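PDB 2VF7: excinuclease ABC, subunit A. from Deinococcus radiodurans, which binds DNA and hydrolyses ATP as a zinc-containing, ABC-type subunit A of the UvrA family, and probably takes part in recognising damaged DNA for excision repair. Local coordinates for residues L390-L394 and A423-L427; N397-V401 and G430-L434. The protein carries 1 engineered substitution. One frame throughout, in Å; residues are numbered along the deposited sequence. Where two conformers were deposited one is given.

Interaction 1 (L390-L394 and A423-L427); sequences LATQL and ALENL
L390, Q393 and L394, late on helix 382-393 of the first ABC ATPase unit, pack against helix 417-428; in ABC ATPases the earlier helix follows the signature motif and the later one joins the Walker B strand to the next strand of the sheet. No hydrogen bond crosses, and leucine methyls do most of the work. L390 has CG anti to its backbone N (chi1 -164°), which directs the fork to L424 and L427: CD1 meets L427 CD1 at 3.5 Å, and CD2 lies 3.9 Å from L424 CD2, the L390 and L424 side chains crossing at about a right angle. Both branches of L394 lie against one face of helix 417-428. Its CD1 rests 3.7 Å from A423 CB, while CD2 reaches backbone and side chains alike, 3.5 Å from L427 N and 3.7 Å from both N426 CB and L427 CD2. L427 CD2 in turn sits 4.0 Å from the carbonyl O of Q393. With an alanine in place of L394, A423 and N426 would probably lose cover and the L427 branch one of its neighbours. The amide of Q393 turns from L427 to Y403, whose OH bonds to OE1. With 324 Å² buried and mostly leucine and alanine methyls meeting, the fit depends largely on side-chain shape and exclusion of water rather than on directed bonds.

Interaction 2 (N397-V401 and G430-L434); sequences NLFGV and GGNSL
V401 and S433 are tied by a backbone hydrogen bond where two loops converge on neighbouring parallel strands, 402-406 and 433-437. S433 N gives its hydrogen to V401 O over 3.1 Å, nearly straight at 165° and in the carbonyl plane. V401 O also takes a weak bond from a water lying 2.6 Å from S433 OG, a hydroxyl that has a further partner in D36 N. One step back, G400 N to G431 O is a weak bond of 3.4 Å, bent to 134°, and G400 CA adds a CA-H...O contact to the same oxygen. The F399 ring meets the G430-G431 turn obliquely: with the first torsion extended (chi1 178°), CD1 comes 3.3 Å from G430 O and CE1 3.9 Å from G431 CA. G431 leaves the preceding helix with positive phi, and a side chain on it would run into F399 CE1. N432 lies alongside V401, pointing the same way, CB 3.5 Å from V401 O. Its ND2 is held by L427 O, near the end of helix 417-428, which helps fix the amide; OD1 lies 3.4 Å from L398 O, two acceptors with no bond between them. L91 and P93 of the second subunit pack on F399 and V401, so this loop also takes part in the dimer contact. Adjacent parallel strands begun in this way, with helix 417-428 crossing between them, form the beta-alpha-beta crossover of an ABC ATPase core, in which the first strand corresponds to Walker B and the second leads toward the H-loop.

Interactions 1 and 2 lie about 10 Å apart, centre to centre, in the same nucleotide-binding unit. Their segments alternate along the chain: 390-394, 397-401, 423-427, 430-434. One connection thus follows another, the first running from helix 382-393 into strand 402-406, the second from helix 417-428 into strand 433-437. The two contacts also touch directly, L427 CD1 lying 3.8 Å from L434 CD2 and coupling the helix pair to the sheet. Interaction 1 joins two helices; interaction 2 ties together the starts of two adjacent strands of the sheet. Both belong to the ATPase core, away from the ADP and zinc sites.

Interaction 1 (L390-L394 and A423-L427)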
loop_
_atom_site.group_PDB
_atom_site.type_symbol
_atom_site.label_atom_id
_atom_site.label_comp_id
_atom_site.label_asym_id
_atom_site.label_seq_id
_atom_site.Cartn_x
_atom_site.Cartn_y
_atom_site.Cartn_z
ATOM N N LEU A 390 -16.274 -12.597 -10.360
ATOM C CA LEU A 390 -16.563 -12.479 -11.766
ATOM C C LEU A 390 -17.791 -11.576 -11.993
ATOM O O LEU A 390 -17.747 -10.638 -12.797
ATOM C CB LEU A 390 -16.803 -13.877 -12.331
ATOM C CG LEU A 390 -16.751 -14.022 -13.847
ATOM C CD1 LEU A 390 -15.396 -13.593 -14.340
ATOM C CD2 LEU A 390 -17.064 -15.439 -14.325
ATOM N N ALA A 391 -18.872 -11.858 -11.265
ATOM C CA ALA A 391 -20.115 -11.116 -11.377
ATOM C C ALA A 391 -19.889 -9.645 -11.062
ATOM O O ALA A 391 -20.393 -8.771 -11.776
ATOM C CB ALA A 391 -21.159 -11.703 -10.473
ATOM N N THR A 392 -19.095 -9.375 -10.025
ATOM C CA THR A 392 -18.838 -7.995 -9.565
ATOM C C THR A 392 -18.064 -7.171 -10.596
ATOM O O THR A 392 -18.247 -5.953 -10.708
ATOM C CB THR A 392 -18.090 -7.998 -8.212
ATOM O OG1 THR A 392 -18.854 -8.749 -7.261
ATOM C CG2 THR A 392 -17.909 -6.599 -7.689
ATOM N N GLN A 393 -17.202 -7.856 -11.340
ATOM C CA GLN A 393 -16.401 -7.247 -12.388
ATOM C C GLN A 393 -17.287 -6.845 -13.567
ATOM O O GLN A 393 -16.977 -5.897 -14.291
ATOM C CB GLN A 393 -15.334 -8.229 -12.893
ATOM C CG GLN A 393 -14.207 -8.565 -11.929
ATOM C CD GLN A 393 -13.819 -7.440 -10.965
ATOM O OE1 GLN A 393 -13.159 -6.455 -11.332
ATOM N NE2 GLN A 393 -14.212 -7.606 -9.707
ATOM N N LEU A 394 -18.373 -7.594 -13.759
ATOM C CA LEU A 394 -19.246 -7.412 -14.913
ATOM C C LEU A 394 -20.073 -6.135 -14.822
ATOM O O LEU A 394 -20.710 -5.730 -15.807
ATOM C CB LEU A 394 -20.128 -8.640 -15.145
ATOM C CG LEU A 394 -19.574 -9.709 -16.095
ATOM C CD1 LEU A 394 -20.537 -10.867 -16.209
ATOM C CD2 LEU A 394 -19.322 -9.120 -17.483
ATOM N N ALA A 423 -20.802 -15.175 -19.292
ATOM C CA ALA A 423 -20.276 -14.112 -18.432
ATOM C C ALA A 423 -18.834 -13.777 -18.759
ATOM O O ALA A 423 -18.402 -12.664 -18.521
ATOM C CB ALA A 423 -20.394 -14.497 -16.990
ATOM N N LEU A 424 -18.089 -14.752 -19.276
ATOM C CA LEU A 424 -16.709 -14.548 -19.720
ATOM C C LEU A 424 -16.649 -13.774 -21.041
ATOM O O LEU A 424 -15.772 -12.943 -21.228
ATOM C CB LEU A 424 -15.974 -15.890 -19.854
ATOM C CG LEU A 424 -15.726 -16.755 -18.607
ATOM C CD1 LEU A 424 -15.070 -18.097 -18.982
ATOM C CD2 LEU A 424 -14.898 -16.037 -17.562
ATOM N N GLU A 425 -17.588 -14.040 -21.946
ATOM C CA GLU A 425 -17.685 -13.308 -23.212
ATOM C C GLU A 425 -18.108 -11.872 -22.969
ATOM O O GLU A 425 -17.576 -10.960 -23.604
ATOM C CB GLU A 425 -18.630 -14.000 -24.194
ATOM C CG GLU A 425 -19.095 -13.140 -25.411
ATOM C CD GLU A 425 -18.082 -13.069 -26.565
ATOM O OE1 GLU A 425 -16.989 -13.677 -26.471
ATOM O OE2 GLU A 425 -18.381 -12.396 -27.580
ATOM N N ASN A 426 -19.033 -11.662 -22.031
ATOM C CA ASN A 426 -19.461 -10.300 -21.689
ATOM C C ASN A 426 -18.330 -9.495 -21.083
ATOM O O ASN A 426 -18.190 -8.310 -21.371
ATOM C CB ASN A 426 -20.649 -10.292 -20.731
ATOM C CG ASN A 426 -21.968 -10.617 -21.414
ATOM O OD1 ASN A 426 -22.214 -10.259 -22.575
ATOM N ND2 ASN A 426 -22.839 -11.286 -20.678
ATOM N N LEU A 427 -17.529 -10.150 -20.249
ATOM C CA LEU A 427 -16.335 -9.552 -19.665
ATOM C C LEU A 427 -15.325 -9.186 -20.732
ATOM O O LEU A 427 -14.742 -8.114 -20.688
ATOM C CB LEU A 427 -15.679 -10.508 -18.658
ATOM C CG LEU A 427 -15.736 -10.167 -17.166
ATOM C CD1 LEU A 427 -14.595 -10.872 -16.435
ATOM C CD2 LEU A 427 -15.651 -8.642 -16.944
#

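Interaction 2 (N397-V401 and G430-L434)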
loop_
_atom_site.group_PDB
_atom_site.type_symbol
_atom_site.label_atom_id
_atom_site.label_comp_id
_atom_site.label_asym_id
_atom_site.label_seq_id
_atom_site.Cartn_x
_atom_site.Cartn_y
_atom_site.Cartn_z
ATOM N N ASN A 397 -17.120 -1.552 -14.402
ATOM C CA ASN A 397 -16.744 -0.525 -15.389
ATOM C C ASN A 397 -15.242 -0.481 -15.733
ATOM O O ASN A 397 -14.807 0.417 -16.480
ATOM C CB ASN A 397 -17.253 0.869 -14.972
ATOM C CG ASN A 397 -18.523 1.296 -15.708
ATOM O OD1 ASN A 397 -18.845 2.491 -15.764
ATOM N ND2 ASN A 397 -19.241 0.333 -16.286
ATOM N N LEU A 398 -14.461 -1.434 -15.195
ATOM C CA LEU A 398 -13.036 -1.586 -15.558
ATOM C C LEU A 398 -12.844 -1.912 -17.036
ATOM O O LEU A 398 -13.572 -2.748 -17.589
ATOM C CB LEU A 398 -12.339 -2.676 -14.742
ATOM C CG LEU A 398 -11.460 -2.295 -13.561
ATOM C CD1 LEU A 398 -10.308 -3.295 -13.419
ATOM C CD2 LEU A 398 -10.915 -0.891 -13.723
ATOM N N PHE A 399 -11.835 -1.272 -17.637
ATOM C CA PHE A 399 -11.562 -1.341 -19.075
ATOM C C PHE A 399 -10.065 -1.512 -19.283
ATOM O O PHE A 399 -9.285 -0.905 -18.576
ATOM C CB PHE A 399 -12.036 -0.057 -19.780
ATOM C CG PHE A 399 -11.753 -0.038 -21.254
ATOM C CD1 PHE A 399 -12.759 -0.315 -22.167
ATOM C CD2 PHE A 399 -10.474 0.242 -21.731
ATOM C CE1 PHE A 399 -12.506 -0.317 -23.541
ATOM C CE2 PHE A 399 -10.208 0.238 -23.095
ATOM C CZ PHE A 399 -11.231 -0.048 -24.005
ATOM N N GLY A 400 -9.680 -2.342 -20.247
ATOM C CA GLY A 400 -8.283 -2.555 -20.597
ATOM C C GLY A 400 -7.394 -3.238 -19.564
ATOM O O GLY A 400 -6.240 -2.877 -19.442
ATOM N N VAL A 401 -7.916 -4.200 -18.803
ATOM C CA VAL A 401 -7.074 -5.005 -17.894
ATOM C C VAL A 401 -7.127 -6.461 -18.390
ATOM O O VAL A 401 -7.950 -6.777 -19.246
ATOM C CB VAL A 401 -7.515 -4.923 -16.368
ATOM C CG1 VAL A 401 -7.301 -3.554 -15.785
ATOM C CG2 VAL A 401 -8.954 -5.373 -16.156
ATOM N N GLY A 430 -16.298 -6.124 -22.837
ATOM C CA GLY A 430 -16.170 -4.840 -22.141
ATOM C C GLY A 430 -14.838 -4.126 -22.358
ATOM O O GLY A 430 -14.625 -3.033 -21.832
ATOM N N GLY A 431 -13.948 -4.761 -23.126
ATOM C CA GLY A 431 -12.628 -4.240 -23.448
ATOM C C GLY A 431 -11.472 -4.951 -22.753
ATOM O O GLY A 431 -10.337 -4.451 -22.780
ATOM N N ASN A 432 -11.746 -6.118 -22.155
ATOM C CA ASN A 432 -10.764 -6.856 -21.340
ATOM C C ASN A 432 -10.229 -8.141 -21.999
ATOM O O ASN A 432 -10.755 -8.596 -23.008
ATOM C CB ASN A 432 -11.334 -7.186 -19.951
ATOM C CG ASN A 432 -12.049 -6.008 -19.303
ATOM O OD1 ASN A 432 -11.441 -4.999 -18.958
ATOM N ND2 ASN A 432 -13.358 -6.144 -19.129
ATOM N N SER A 433 -9.171 -8.702 -21.412
ATOM C CA SER A 433 -8.557 -9.963 -21.853
ATOM C C SER A 433 -8.643 -10.972 -20.715
ATOM O O SER A 433 -8.534 -10.603 -19.539
ATOM C CB SER A 433 -7.074 -9.762 -22.220
ATOM O OG SER A 433 -6.865 -8.652 -23.080
ATOM N N LEU A 434 -8.794 -12.249 -21.059
ATOM C CA LEU A 434 -9.002 -13.284 -20.059
ATOM C C LEU A 434 -7.969 -14.402 -20.173
ATOM O O LEU A 434 -7.843 -15.039 -21.215
ATOM C CB LEU A 434 -10.431 -13.841 -20.177
ATOM C CG LEU A 434 -11.567 -12.807 -20.084
ATOM C CD1 LEU A 434 -12.657 -13.132 -21.065
ATOM C CD2 LEU A 434 -12.120 -12.729 -18.705
HETATM O O HOH W 1 -6.973 -6.105 -22.476
#